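Local coordinates for extracellular solute-binding protein family 1 (Kribbella flavida, PDB 5IXP), which probably captures a solute outside the cell and delivers it to the membrane-bound part of an ABC importer, at residues T5-N10 with T31-A36; F12-L17 with A292-P297; N44-L49 with Y67-K72; S53-I58 with T276-S281. All coordinates share one frame; numbering follows the deposited sequence.

Contact 1: T5-N10 with T31-A36; sequences TIATFN and TERRAA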
loop_
_atom_site.group_PDB
_atom_site.type_symbol
_atom_site.label_atom_id
_atom_site.label_comp_id
_atom_site.label_asym_id
_atom_site.label_seq_id
_atom_site.Cartn_x
_atom_site.Cartn_y
_atom_site.Cartn_z
ATOM N N THR A 5 -10.811 24.169 4.278
ATOM C CA THR A 5 -9.444 23.738 4.523
ATOM C C THR A 5 -9.328 22.272 4.147
ATOM O O THR A 5 -10.266 21.495 4.347
ATOM C CB THR A 5 -9.036 23.919 5.987
ATOM O OG1 THR A 5 -10.088 23.443 6.839
ATOM C CG2 THR A 5 -8.742 25.375 6.294
ATOM N N ILE A 6 -8.188 21.900 3.578
ATOM C CA ILE A 6 -7.888 20.510 3.287
ATOM C C ILE A 6 -6.499 20.217 3.832
ATOM O O ILE A 6 -5.550 20.960 3.556
ATOM C CB ILE A 6 -7.995 20.195 1.777
ATOM C CG1 ILE A 6 -7.513 18.771 1.506
ATOM C CG2 ILE A 6 -7.225 21.221 0.911
ATOM C CD1 ILE A 6 -7.875 18.266 0.091
ATOM N N ALA A 7 -6.386 19.153 4.631
ATOM C CA ALA A 7 -5.121 18.780 5.253
ATOM C C ALA A 7 -4.553 17.577 4.509
ATOM O O ALA A 7 -5.194 16.523 4.452
ATOM C CB ALA A 7 -5.309 18.449 6.734
ATOM N N THR A 8 -3.370 17.743 3.926
ATOM C CA THR A 8 -2.684 16.674 3.216
ATOM C C THR A 8 -1.304 16.471 3.824
ATOM O O THR A 8 -0.839 17.254 4.658
ATOM C CB THR A 8 -2.558 16.959 1.705
ATOM O OG1 THR A 8 -1.725 18.103 1.483
ATOM C CG2 THR A 8 -3.929 17.200 1.079
ATOM N N PHE A 9 -0.650 15.401 3.389
ATOM C CA PHE A 9 0.673 15.037 3.874
ATOM C C PHE A 9 1.467 14.562 2.669
ATOM O O PHE A 9 0.892 14.152 1.658
ATOM C CB PHE A 9 0.602 13.942 4.962
ATOM C CG PHE A 9 -0.171 12.727 4.535
ATOM C CD1 PHE A 9 0.453 11.689 3.847
ATOM C CD2 PHE A 9 -1.535 12.629 4.797
ATOM C CE1 PHE A 9 -0.275 10.570 3.425
ATOM C CE2 PHE A 9 -2.260 11.523 4.385
ATOM C CZ PHE A 9 -1.632 10.495 3.687
ATOM N N ASN A 10 2.794 14.619 2.781
ATOM C CA ASN A 10 3.664 14.343 1.640
ATOM C C ASN A 10 3.190 15.188 0.462
ATOM O O ASN A 10 2.851 16.357 0.656
ATOM C CB ASN A 10 3.690 12.846 1.321
ATOM C CG ASN A 10 4.331 12.024 2.441
ATOM O OD1 ASN A 10 5.224 12.506 3.151
ATOM N ND2 ASN A 10 3.880 10.782 2.601
ATOM N N THR A 31 -7.861 26.467 1.284
ATOM C CA THR A 31 -6.571 26.603 1.941
ATOM C C THR A 31 -6.066 25.205 2.265
ATOM O O THR A 31 -6.798 24.410 2.856
ATOM C CB THR A 31 -6.672 27.418 3.231
ATOM O OG1 THR A 31 -7.295 28.684 2.969
ATOM C CG2 THR A 31 -5.270 27.637 3.817
ATOM N N GLU A 32 -4.835 24.903 1.876
ATOM C CA GLU A 32 -4.234 23.612 2.195
ATOM C C GLU A 32 -3.384 23.732 3.450
ATOM O O GLU A 32 -2.644 24.707 3.620
ATOM C CB GLU A 32 -3.378 23.088 1.037
ATOM C CG GLU A 32 -2.882 21.642 1.249
ATOM C CD GLU A 32 -2.054 21.109 0.074
ATOM O OE1 GLU A 32 -1.028 21.742 -0.264
ATOM O OE2 GLU A 32 -2.437 20.065 -0.518
ATOM N N ARG A 33 -3.486 22.722 4.320
ATOM C CA ARG A 33 -2.720 22.626 5.550
ATOM C C ARG A 33 -1.816 21.402 5.456
ATOM O O ARG A 33 -2.287 20.308 5.128
ATOM C CB ARG A 33 -3.681 22.520 6.747
ATOM C CG ARG A 33 -3.049 22.280 8.086
ATOM C CD ARG A 33 -4.137 21.991 9.115
ATOM N NE ARG A 33 -5.119 23.069 9.190
ATOM C CZ ARG A 33 -6.287 22.972 9.824
ATOM N NH1 ARG A 33 -6.621 21.840 10.419
ATOM N NH2 ARG A 33 -7.126 24.004 9.852
ATOM N N ARG A 34 -0.521 21.583 5.716
ATOM C CA ARG A 34 0.438 20.479 5.638
ATOM C C ARG A 34 1.196 20.393 6.951
ATOM O O ARG A 34 2.014 21.270 7.242
ATOM C CB ARG A 34 1.428 20.669 4.485
ATOM C CG ARG A 34 0.803 20.705 3.118
ATOM C CD ARG A 34 1.885 20.748 2.047
ATOM N NE ARG A 34 1.285 20.832 0.725
ATOM C CZ ARG A 34 1.880 20.436 -0.394
ATOM N NH1 ARG A 34 3.110 19.926 -0.360
ATOM N NH2 ARG A 34 1.235 20.545 -1.547
ATOM N N ALA A 35 0.955 19.336 7.726
ATOM C CA ALA A 35 1.839 19.047 8.849
ATOM C C ALA A 35 3.253 18.758 8.338
ATOM O O ALA A 35 3.457 18.349 7.187
ATOM C CB ALA A 35 1.321 17.856 9.659
ATOM N N ALA A 36 4.241 18.976 9.214
ATOM C CA ALA A 36 5.634 18.790 8.812
ATOM C C ALA A 36 5.945 17.337 8.483
ATOM O O ALA A 36 6.803 17.064 7.635
ATOM C CB ALA A 36 6.576 19.277 9.912
HETATM O O HOH W 1 -1.613 18.120 7.390
HETATM O O HOH W 2 3.879 15.742 5.336
#

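Contact 2: F12-L17 with A292-P297; sequences FGYSDL and AWLTAP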
loop_
_atom_site.group_PDB
_atom_site.type_symbol
_atom_site.label_atom_id
_atom_site.label_comp_id
_atom_site.label_asym_id
_atom_site.label_seq_id
_atom_site.Cartn_x
_atom_site.Cartn_y
_atom_site.Cartn_z
ATOM N N PHE A 12 0.366 15.354 -2.366
ATOM C CA PHE A 12 -0.820 14.893 -3.073
ATOM C C PHE A 12 -0.897 15.418 -4.502
ATOM O O PHE A 12 -1.688 14.894 -5.293
ATOM C CB PHE A 12 -2.080 15.284 -2.290
ATOM C CG PHE A 12 -2.444 14.287 -1.218
ATOM C CD1 PHE A 12 -1.536 13.966 -0.234
ATOM C CD2 PHE A 12 -3.683 13.665 -1.208
ATOM C CE1 PHE A 12 -1.848 13.043 0.756
ATOM C CE2 PHE A 12 -4.010 12.736 -0.227
ATOM C CZ PHE A 12 -3.075 12.419 0.757
ATOM N N GLY A 13 -0.093 16.417 -4.857
ATOM C CA GLY A 13 -0.116 16.927 -6.217
ATOM C C GLY A 13 -1.321 17.780 -6.548
ATOM O O GLY A 13 -1.647 17.942 -7.730
ATOM N N TYR A 14 -1.976 18.359 -5.541
ATOM C CA TYR A 14 -3.243 19.061 -5.726
ATOM C C TYR A 14 -3.097 20.558 -6.000
ATOM O O TYR A 14 -4.112 21.220 -6.245
ATOM C CB TYR A 14 -4.121 18.892 -4.485
ATOM C CG TYR A 14 -4.755 17.535 -4.287
ATOM C CD1 TYR A 14 -5.418 17.241 -3.097
ATOM C CD2 TYR A 14 -4.740 16.561 -5.298
ATOM C CE1 TYR A 14 -6.033 16.016 -2.893
ATOM C CE2 TYR A 14 -5.354 15.316 -5.096
ATOM C CZ TYR A 14 -6.000 15.060 -3.887
ATOM O OH TYR A 14 -6.621 13.850 -3.662
ATOM N N SER A 15 -1.887 21.119 -5.948
ATOM C CA SER A 15 -1.758 22.582 -5.961
ATOM C C SER A 15 -2.449 23.218 -7.168
ATOM O O SER A 15 -3.188 24.204 -7.025
ATOM C CB SER A 15 -0.285 22.988 -5.922
ATOM O OG SER A 15 0.290 22.632 -4.674
ATOM N N ASP A 16 -2.218 22.680 -8.370
ATOM C CA ASP A 16 -2.887 23.252 -9.539
ATOM C C ASP A 16 -4.382 22.983 -9.505
ATOM O O ASP A 16 -5.170 23.794 -10.006
ATOM C CB ASP A 16 -2.313 22.687 -10.843
ATOM C CG ASP A 16 -0.838 22.974 -11.011
ATOM O OD1 ASP A 16 -0.380 24.028 -10.519
ATOM O OD2 ASP A 16 -0.140 22.142 -11.639
ATOM N N LEU A 17 -4.786 21.850 -8.926
ATOM C CA LEU A 17 -6.200 21.506 -8.896
ATOM C C LEU A 17 -6.986 22.500 -8.055
ATOM O O LEU A 17 -8.115 22.852 -8.411
ATOM C CB LEU A 17 -6.395 20.087 -8.366
ATOM C CG LEU A 17 -5.664 18.997 -9.146
ATOM C CD1 LEU A 17 -6.114 17.625 -8.686
ATOM C CD2 LEU A 17 -5.896 19.170 -10.631
ATOM N N ALA A 292 -14.960 14.863 -3.895
ATOM C CA ALA A 292 -15.343 14.050 -5.044
ATOM C C ALA A 292 -14.664 14.548 -6.315
ATOM O O ALA A 292 -14.232 13.749 -7.155
ATOM C CB ALA A 292 -16.866 14.051 -5.206
ATOM N N TRP A 293 -14.552 15.868 -6.474
ATOM C CA TRP A 293 -13.910 16.390 -7.674
ATOM C C TRP A 293 -12.413 16.083 -7.679
ATOM O O TRP A 293 -11.852 15.686 -8.711
ATOM C CB TRP A 293 -14.161 17.894 -7.789
ATOM C CG TRP A 293 -13.541 18.493 -9.016
ATOM C CD1 TRP A 293 -14.074 18.515 -10.275
ATOM C CD2 TRP A 293 -12.275 19.151 -9.105
ATOM N NE1 TRP A 293 -13.218 19.148 -11.142
ATOM C CE2 TRP A 293 -12.102 19.547 -10.447
ATOM C CE3 TRP A 293 -11.268 19.447 -8.178
ATOM C CZ2 TRP A 293 -10.964 20.217 -10.888
ATOM C CZ3 TRP A 293 -10.145 20.127 -8.613
ATOM C CH2 TRP A 293 -10.002 20.506 -9.960
ATOM N N LEU A 294 -11.748 16.258 -6.534
ATOM C CA LEU A 294 -10.319 15.979 -6.463
ATOM C C LEU A 294 -10.007 14.520 -6.773
ATOM O O LEU A 294 -8.889 14.208 -7.196
ATOM C CB LEU A 294 -9.774 16.342 -5.071
ATOM C CG LEU A 294 -9.663 17.839 -4.740
ATOM C CD1 LEU A 294 -9.444 18.014 -3.237
ATOM C CD2 LEU A 294 -8.535 18.524 -5.532
ATOM N N THR A 295 -10.954 13.610 -6.539
ATOM C CA THR A 295 -10.716 12.188 -6.768
ATOM C C THR A 295 -11.376 11.673 -8.044
ATOM O O THR A 295 -11.353 10.461 -8.290
ATOM C CB THR A 295 -11.186 11.364 -5.563
ATOM O OG1 THR A 295 -12.584 11.606 -5.320
ATOM C CG2 THR A 295 -10.370 11.743 -4.320
ATOM N N ALA A 296 -11.944 12.564 -8.863
ATOM C CA ALA A 296 -12.529 12.172 -10.138
ATOM C C ALA A 296 -11.439 11.747 -11.129
ATOM O O ALA A 296 -10.280 12.161 -11.011
ATOM C CB ALA A 296 -13.354 13.325 -10.720
ATOM N N PRO A 297 -11.795 10.923 -12.126
ATOM C CA PRO A 297 -10.777 10.435 -13.074
ATOM C C PRO A 297 -9.949 11.526 -13.736
ATOM O O PRO A 297 -8.727 11.364 -13.838
ATOM C CB PRO A 297 -11.604 9.663 -14.117
ATOM C CG PRO A 297 -12.870 9.303 -13.429
ATOM C CD PRO A 297 -13.113 10.298 -12.340
HETATM O O HOH W 3 -7.198 12.394 -5.856
#

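Contact 3: N44-L49 with Y67-K72; sequences NLETNL and YKYLAK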
loop_
_atom_site.group_PDB
_atom_site.type_symbol
_atom_site.label_atom_id
_atom_site.label_comp_id
_atom_site.label_asym_id
_atom_site.label_seq_id
_atom_site.Cartn_x
_atom_site.Cartn_y
_atom_site.Cartn_z
ATOM N N ASN A 44 -2.311 15.126 14.742
ATOM C CA ASN A 44 -3.304 16.194 14.661
ATOM C C ASN A 44 -4.690 15.607 14.487
ATOM O O ASN A 44 -5.649 16.038 15.133
ATOM C CB ASN A 44 -3.010 17.126 13.487
ATOM C CG ASN A 44 -1.738 17.904 13.665
ATOM O OD1 ASN A 44 -1.246 18.065 14.780
ATOM N ND2 ASN A 44 -1.207 18.425 12.561
ATOM N N LEU A 45 -4.810 14.647 13.572
ATOM C CA LEU A 45 -6.056 13.929 13.342
ATOM C C LEU A 45 -6.622 13.396 14.650
ATOM O O LEU A 45 -7.762 13.694 15.025
ATOM C CB LEU A 45 -5.781 12.788 12.365
ATOM C CG LEU A 45 -6.819 12.319 11.363
ATOM C CD1 LEU A 45 -7.469 13.514 10.696
ATOM C CD2 LEU A 45 -6.102 11.456 10.347
ATOM N N GLU A 46 -5.813 12.613 15.366
ATOM C CA GLU A 46 -6.256 12.006 16.615
ATOM C C GLU A 46 -6.629 13.069 17.633
ATOM O O GLU A 46 -7.684 12.991 18.276
ATOM C CB GLU A 46 -5.158 11.102 17.182
ATOM C CG GLU A 46 -4.746 9.984 16.274
ATOM C CD GLU A 46 -3.689 9.097 16.898
ATOM O OE1 GLU A 46 -3.174 9.457 17.977
ATOM O OE2 GLU A 46 -3.372 8.040 16.310
ATOM N N THR A 47 -5.769 14.075 17.791
ATOM C CA THR A 47 -5.991 15.091 18.813
ATOM C C THR A 47 -7.223 15.928 18.511
ATOM O O THR A 47 -8.022 16.221 19.412
ATOM C CB THR A 47 -4.760 15.989 18.927
ATOM O OG1 THR A 47 -3.641 15.203 19.353
ATOM C CG2 THR A 47 -5.009 17.102 19.928
ATOM N N ASN A 48 -7.390 16.323 17.249
ATOM C CA ASN A 48 -8.478 17.214 16.878
ATOM C C ASN A 48 -9.809 16.476 16.844
ATOM O O ASN A 48 -10.844 17.045 17.205
ATOM C CB ASN A 48 -8.173 17.854 15.524
ATOM C CG ASN A 48 -6.973 18.766 15.585
ATOM O OD1 ASN A 48 -6.547 19.162 16.669
ATOM N ND2 ASN A 48 -6.411 19.099 14.429
ATOM N N LEU A 49 -9.798 15.215 16.408
ATOM C CA LEU A 49 -11.021 14.421 16.448
ATOM C C LEU A 49 -11.510 14.275 17.881
ATOM O O LEU A 49 -12.709 14.399 18.148
ATOM C CB LEU A 49 -10.792 13.047 15.809
ATOM C CG LEU A 49 -12.037 12.212 15.477
ATOM C CD1 LEU A 49 -12.917 12.903 14.451
ATOM C CD2 LEU A 49 -11.656 10.815 14.996
ATOM N N TYR A 67 -8.427 1.934 9.278
ATOM C CA TYR A 67 -9.083 0.971 10.161
ATOM C C TYR A 67 -9.466 1.620 11.485
ATOM O O TYR A 67 -10.545 1.355 12.026
ATOM C CB TYR A 67 -8.171 -0.243 10.406
ATOM C CG TYR A 67 -6.999 0.030 11.341
ATOM C CD1 TYR A 67 -5.774 0.457 10.846
ATOM C CD2 TYR A 67 -7.122 -0.132 12.720
ATOM C CE1 TYR A 67 -4.707 0.721 11.690
ATOM C CE2 TYR A 67 -6.060 0.137 13.577
ATOM C CZ TYR A 67 -4.854 0.564 13.054
ATOM O OH TYR A 67 -3.785 0.829 13.890
ATOM N N LYS A 68 -8.591 2.478 12.015
ATOM C CA LYS A 68 -8.841 3.115 13.301
ATOM C C LYS A 68 -10.024 4.071 13.225
ATOM O O LYS A 68 -10.737 4.260 14.215
ATOM C CB LYS A 68 -7.575 3.840 13.764
ATOM C CG LYS A 68 -7.709 4.596 15.076
ATOM C CD LYS A 68 -6.354 4.805 15.742
ATOM C CE LYS A 68 -6.444 5.832 16.874
ATOM N NZ LYS A 68 -5.110 6.156 17.467
ATOM N N TYR A 69 -10.273 4.661 12.061
ATOM C CA TYR A 69 -11.341 5.639 11.956
ATOM C C TYR A 69 -12.634 5.052 11.420
ATOM O O TYR A 69 -13.699 5.637 11.649
ATOM C CB TYR A 69 -10.856 6.830 11.121
ATOM C CG TYR A 69 -9.712 7.462 11.863
ATOM C CD1 TYR A 69 -9.950 8.256 12.972
ATOM C CD2 TYR A 69 -8.400 7.176 11.534
ATOM C CE1 TYR A 69 -8.906 8.801 13.704
ATOM C CE2 TYR A 69 -7.350 7.713 12.259
ATOM C CZ TYR A 69 -7.617 8.526 13.340
ATOM O OH TYR A 69 -6.585 9.053 14.057
ATOM N N LEU A 70 -12.577 3.891 10.761
ATOM C CA LEU A 70 -13.801 3.140 10.522
ATOM C C LEU A 70 -14.501 2.833 11.840
ATOM O O LEU A 70 -15.733 2.875 11.924
ATOM C CB LEU A 70 -13.496 1.850 9.758
ATOM C CG LEU A 70 -13.044 1.996 8.295
ATOM C CD1 LEU A 70 -12.514 0.671 7.744
ATOM C CD2 LEU A 70 -14.171 2.519 7.425
ATOM N N ALA A 71 -13.729 2.551 12.889
ATOM C CA ALA A 71 -14.322 2.306 14.199
ATOM C C ALA A 71 -14.884 3.572 14.828
ATOM O O ALA A 71 -15.641 3.482 15.801
ATOM C CB ALA A 71 -13.289 1.667 15.135
ATOM N N LYS A 72 -14.537 4.743 14.296
ATOM C CA LYS A 72 -15.055 6.020 14.765
ATOM C C LYS A 72 -15.921 6.688 13.705
ATOM O O LYS A 72 -15.960 7.917 13.613
ATOM C CB LYS A 72 -13.906 6.945 15.167
ATOM C CG LYS A 72 -13.063 6.421 16.304
ATOM C CD LYS A 72 -11.871 7.326 16.556
ATOM C CE LYS A 72 -11.202 6.987 17.872
ATOM N NZ LYS A 72 -12.139 7.165 19.017
HETATM O O HOH W 4 -4.666 7.276 14.368
#

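Contact 4: S53-I58 with T276-S281; sequences SGMADI and TVPTQS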
loop_
_atom_site.group_PDB
_atom_site.type_symbol
_atom_site.label_atom_id
_atom_site.label_comp_id
_atom_site.label_asym_id
_atom_site.label_seq_id
_atom_site.Cartn_x
_atom_site.Cartn_y
_atom_site.Cartn_z
ATOM N N SER A 53 -12.328 20.029 17.845
ATOM C CA SER A 53 -11.950 21.295 17.228
ATOM C C SER A 53 -10.645 21.143 16.453
ATOM O O SER A 53 -9.820 20.272 16.747
ATOM C CB SER A 53 -11.798 22.401 18.276
ATOM O OG SER A 53 -10.720 22.101 19.132
ATOM N N GLY A 54 -10.470 22.004 15.453
ATOM C CA GLY A 54 -9.215 22.113 14.744
ATOM C C GLY A 54 -9.102 21.300 13.471
ATOM O O GLY A 54 -8.143 21.507 12.713
HETATM N N MSE A 55 -10.032 20.387 13.207
HETATM C CA MSE A 55 -9.940 19.570 11.994
HETATM C C MSE A 55 -10.175 20.375 10.730
HETATM O O MSE A 55 -10.947 21.341 10.714
HETATM C CB MSE A 55 -10.928 18.408 12.036
HETATM C CG MSE A 55 -10.661 17.473 13.200
HETATM SE SE MSE A 55 -11.704 15.838 13.111
HETATM C CE MSE A 55 -10.481 14.779 12.053
ATOM N N ALA A 56 -9.498 19.952 9.669
ATOM C CA ALA A 56 -9.769 20.497 8.353
ATOM C C ALA A 56 -11.128 20.000 7.864
ATOM O O ALA A 56 -11.677 19.013 8.366
ATOM C CB ALA A 56 -8.664 20.101 7.372
ATOM N N ASP A 57 -11.688 20.717 6.886
ATOM C CA ASP A 57 -12.941 20.267 6.286
ATOM C C ASP A 57 -12.753 18.977 5.510
ATOM O O ASP A 57 -13.665 18.140 5.470
ATOM C CB ASP A 57 -13.508 21.344 5.367
ATOM C CG ASP A 57 -13.808 22.621 6.111
ATOM O OD1 ASP A 57 -14.810 22.644 6.856
ATOM O OD2 ASP A 57 -13.032 23.590 5.955
ATOM N N ILE A 58 -11.602 18.811 4.855
ATOM C CA ILE A 58 -11.224 17.552 4.215
ATOM C C ILE A 58 -9.937 17.094 4.877
ATOM O O ILE A 58 -8.950 17.838 4.892
ATOM C CB ILE A 58 -11.029 17.710 2.694
ATOM C CG1 ILE A 58 -12.342 18.131 2.023
ATOM C CG2 ILE A 58 -10.497 16.384 2.071
ATOM C CD1 ILE A 58 -12.165 18.591 0.545
ATOM N N THR A 276 -11.410 12.384 3.465
ATOM C CA THR A 276 -12.533 12.213 4.380
ATOM C C THR A 276 -13.054 13.581 4.800
ATOM O O THR A 276 -12.358 14.592 4.684
ATOM C CB THR A 276 -12.147 11.418 5.639
ATOM O OG1 THR A 276 -11.280 12.213 6.476
ATOM C CG2 THR A 276 -11.461 10.101 5.263
ATOM N N VAL A 277 -14.285 13.603 5.303
ATOM C CA VAL A 277 -14.914 14.851 5.740
ATOM C C VAL A 277 -15.407 14.656 7.169
ATOM O O VAL A 277 -16.438 14.005 7.385
ATOM C CB VAL A 277 -16.063 15.268 4.808
ATOM C CG1 VAL A 277 -16.777 16.531 5.360
ATOM C CG2 VAL A 277 -15.546 15.494 3.363
ATOM N N PRO A 278 -14.711 15.197 8.166
ATOM C CA PRO A 278 -15.175 15.062 9.556
ATOM C C PRO A 278 -16.519 15.742 9.764
ATOM O O PRO A 278 -16.856 16.722 9.090
ATOM C CB PRO A 278 -14.080 15.767 10.370
ATOM C CG PRO A 278 -12.909 15.835 9.487
ATOM C CD PRO A 278 -13.442 15.930 8.070
ATOM N N THR A 279 -17.289 15.227 10.731
ATOM C CA THR A 279 -18.525 15.920 11.082
ATOM C C THR A 279 -18.258 17.287 11.700
ATOM O O THR A 279 -19.181 18.104 11.789
ATOM C CB THR A 279 -19.387 15.082 12.035
ATOM O OG1 THR A 279 -18.635 14.735 13.205
ATOM C CG2 THR A 279 -19.898 13.817 11.336
ATOM N N GLN A 280 -17.016 17.553 12.122
ATOM C CA GLN A 280 -16.650 18.885 12.589
ATOM C C GLN A 280 -16.859 19.941 11.516
ATOM O O GLN A 280 -17.041 21.118 11.836
ATOM C CB GLN A 280 -15.185 18.912 13.013
ATOM C CG GLN A 280 -14.937 18.606 14.440
ATOM C CD GLN A 280 -13.478 18.746 14.786
ATOM O OE1 GLN A 280 -12.829 19.742 14.428
ATOM N NE2 GLN A 280 -12.942 17.747 15.477
ATOM N N SER A 281 -16.804 19.554 10.246
ATOM C CA SER A 281 -16.904 20.542 9.183
ATOM C C SER A 281 -18.260 21.230 9.213
ATOM O O SER A 281 -19.304 20.574 9.310
ATOM C CB SER A 281 -16.681 19.896 7.818
ATOM O OG SER A 281 -16.886 20.860 6.788
HETATM O O HOH W 5 -13.220 22.010 12.957
#

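Contact 1: T5-N10 with T31-A36
T31 lies in the second strand of a beta-alpha-beta unit, in which strand 2-8 leads through helix 15-24 into strand 28-34, its parallel partner. The carbonyl of T31 takes the amide of I6, with I6 N 3.0 Å from T31 O and nearly on the C=O axis. Its beta-branched side chain suits the extended backbone and shares a sheet face with T5, A7 and R33.

E32 turns to the other face, beside I6 and T8. CG stands anti to the backbone N (chi1 -172°) and the chain runs on extended, so the E32 side chain crosses that of T8 at about a right angle. OE2 of E32 lies 2.9 Å from T8 OG1, a weak hydrogen bond, and also meets the hydroxyl of Y18 on the connecting helix. An alanine here would remove the carboxylate shared by T8, Y18 and R34, and would probably leave the R34 guanidinium less firmly placed.

R33 straddles A7: R33 N donates to I6 O at 2.8 Å, while R33 O accepts T8 N at 3.0 Å. Its long chain bends at chi3 past the methyl of T5, and NH1 bonds to the carbonyl of G54.

R34 returns to the face of E32 and grips that carboxylate side-on, with NE 2.7 Å and NH2 2.9 Å from the single atom OE1 of E32, which lies in the guanidinium plane. NH1 has a second acid, E11.

At A35 the link to the first segment runs through water. One molecule joins T8 O to A35 N; another accepts from N10 N at 3.0 Å and donates to A35 O.

Contact 2: F12-L17 with A292-P297
The two backbones come closest at L17 and L294, whose CA atoms are 7.3 Å apart, where the first part of helix 15-24 faces the end of helix 284-294; no direct hydrogen bond joins the segments. Both helices pack here on the sheet of an alpha/beta lobe of the solute-binding-protein fold, with Y14 and L294 resting on L275 of strand 269-276. T295 leaves the helical conformation, and A296 is the N-cap of helix 297-307.

L294 links the two sides of the packing, reaching both Y14 and L17. Its CD2 sits over one face of the Y14 ring, 4.1 Å from the centroid and 11° off the normal, a CH-pi contact. CB of F12 covers the opposite face, also over the centre, so the ring is held between two aliphatic groups. The other branch of L294 lies over the same face as CD2, toward its margin, with L294 CD1 4.0 Å from Y14 CE1.

L17 CB lies 3.9 Å from L294 CD2 and 3.8 Å from W293 CZ3. The indole reaches this far because CG is anti to the backbone N (chi1 -179°), which swings the six-membered ring toward L17; its CH2 comes 3.4 Å from L17 O. Y21, one turn on, also meets the indole.

Water 3 lies 2.7 Å from Y14 OH and donates to L294 O.

Leucine branches and aromatic surfaces suit this largely buried seam, held by dispersion and shape. Its polar link across the segments is a water, which gives partners to both the tyrosine hydroxyl and a carbonyl at the helix end.

Contact 3: N44-L49 with Y67-K72
Three first torsions bring the groups together. CG of E46 (chi1 -59°) and CG of Y69 (chi1 -63°) each lie anti to their carbonyl carbon, whereas CG of K68 is anti to its backbone N (chi1 178°) and the lysine reaches out fully extended. The E46 side chain, also extended, crosses that of K68 at about a right angle.

The charged tips meet in a salt bridge, with E46 OE2 2.8 Å from K68 NZ; as a hydrogen bond it is weak. Beside it, water 4 donates to E46 OE2 at 2.5 Å and lies 2.6 Å from Y69 OH, so the same carboxylate oxygen serves both a lysine and a water. These partners would probably help keep E46 ionised. The phenol oxygen presses close to the aliphatic part of the glutamate, Y69 OH being 3.0 Å from E46 CG, a tight approach at the ring's edge.

L49 supplies the apolar half of the contact. Its side chain and that of Y69 slide past each other in opposite directions, and L49 CD2 meets the ring edge 3.6 Å from Y69 CE1. The same methyl rests against the stem of K72, whose CD is 3.8 Å away, while L45 packs near the phenol end. Tyrosine suits this place because its ring can bury among leucines while its hydroxyl reaches the water and the charged pair.

The contact joins helix 38-51 to the short helix 66-70, which flank strand 58-62 in sequence in the alpha/beta lobe; L45 and Y69 both rest on M61 of that strand, and L45 and L49 also touch M55 in the loop before it.

Contact 4: S53-I58 with T276-S281
The side-chain oxygen of Q280 is gripped twice: Q280 OE1 accepts the amide of M55, 3.1 Å from M55 N, and a proton of water 5 at 2.7 Å. The M55 amide approaches from above the carbonyl plane, and the water also donates to M55 O. Q280 NE2 bonds to the carbonyl of N48 on helix 38-51, so both ends of the amide are used. An alanine here would remove that amide, and would probably loosen the loop at M55 from the turn and from helix 38-51.

M55, a selenomethionine, crosses the glutamine at about a right angle, its CG 3.2 Å from Q280 NE2. Its SE lies 3.6 Å from P278 CB, and chi3 (88°) turns CE toward P278 CG.

Further along, S281 OG donates to the anti lone pair of D57 OD1, 2.7 Å away, and accepts from Q283 N; D57 OD2 takes the amide of T5. D57 O is buried without a polar partner, against P278 CD and the V277 side chain.

P278 to S281 form a type I turn. Two loops pinned by side chains in this way, beside the antiparallel strands 58-62 and 269-276, belong to the alpha/beta lobe of a periplasmic-binding-protein fold.

From the N terminus, contact 1 closes the first loop, joining strands 2-8 and 28-34 around helix 15-24. Contact 2 opens inside that loop, at 12-17, and closes only at 292-297, so it crosses contact 1; I6 CD1 packs on L294 CD1 where they meet. Contact 3, in series after contact 1, closes a short loop from helix 38-51 through strand 58-62 to helix 66-70. Contacts 3 and 4 both nest within the long loop of contact 2 and cross each other, because 53-58 lies between 44-49 and 67-72. Contact 4 brings the late segment 276-281 back to the early chain and is hydrogen-bonded to contacts 1 and 3. Distant parts of the sequence are thereby tied around one sheet.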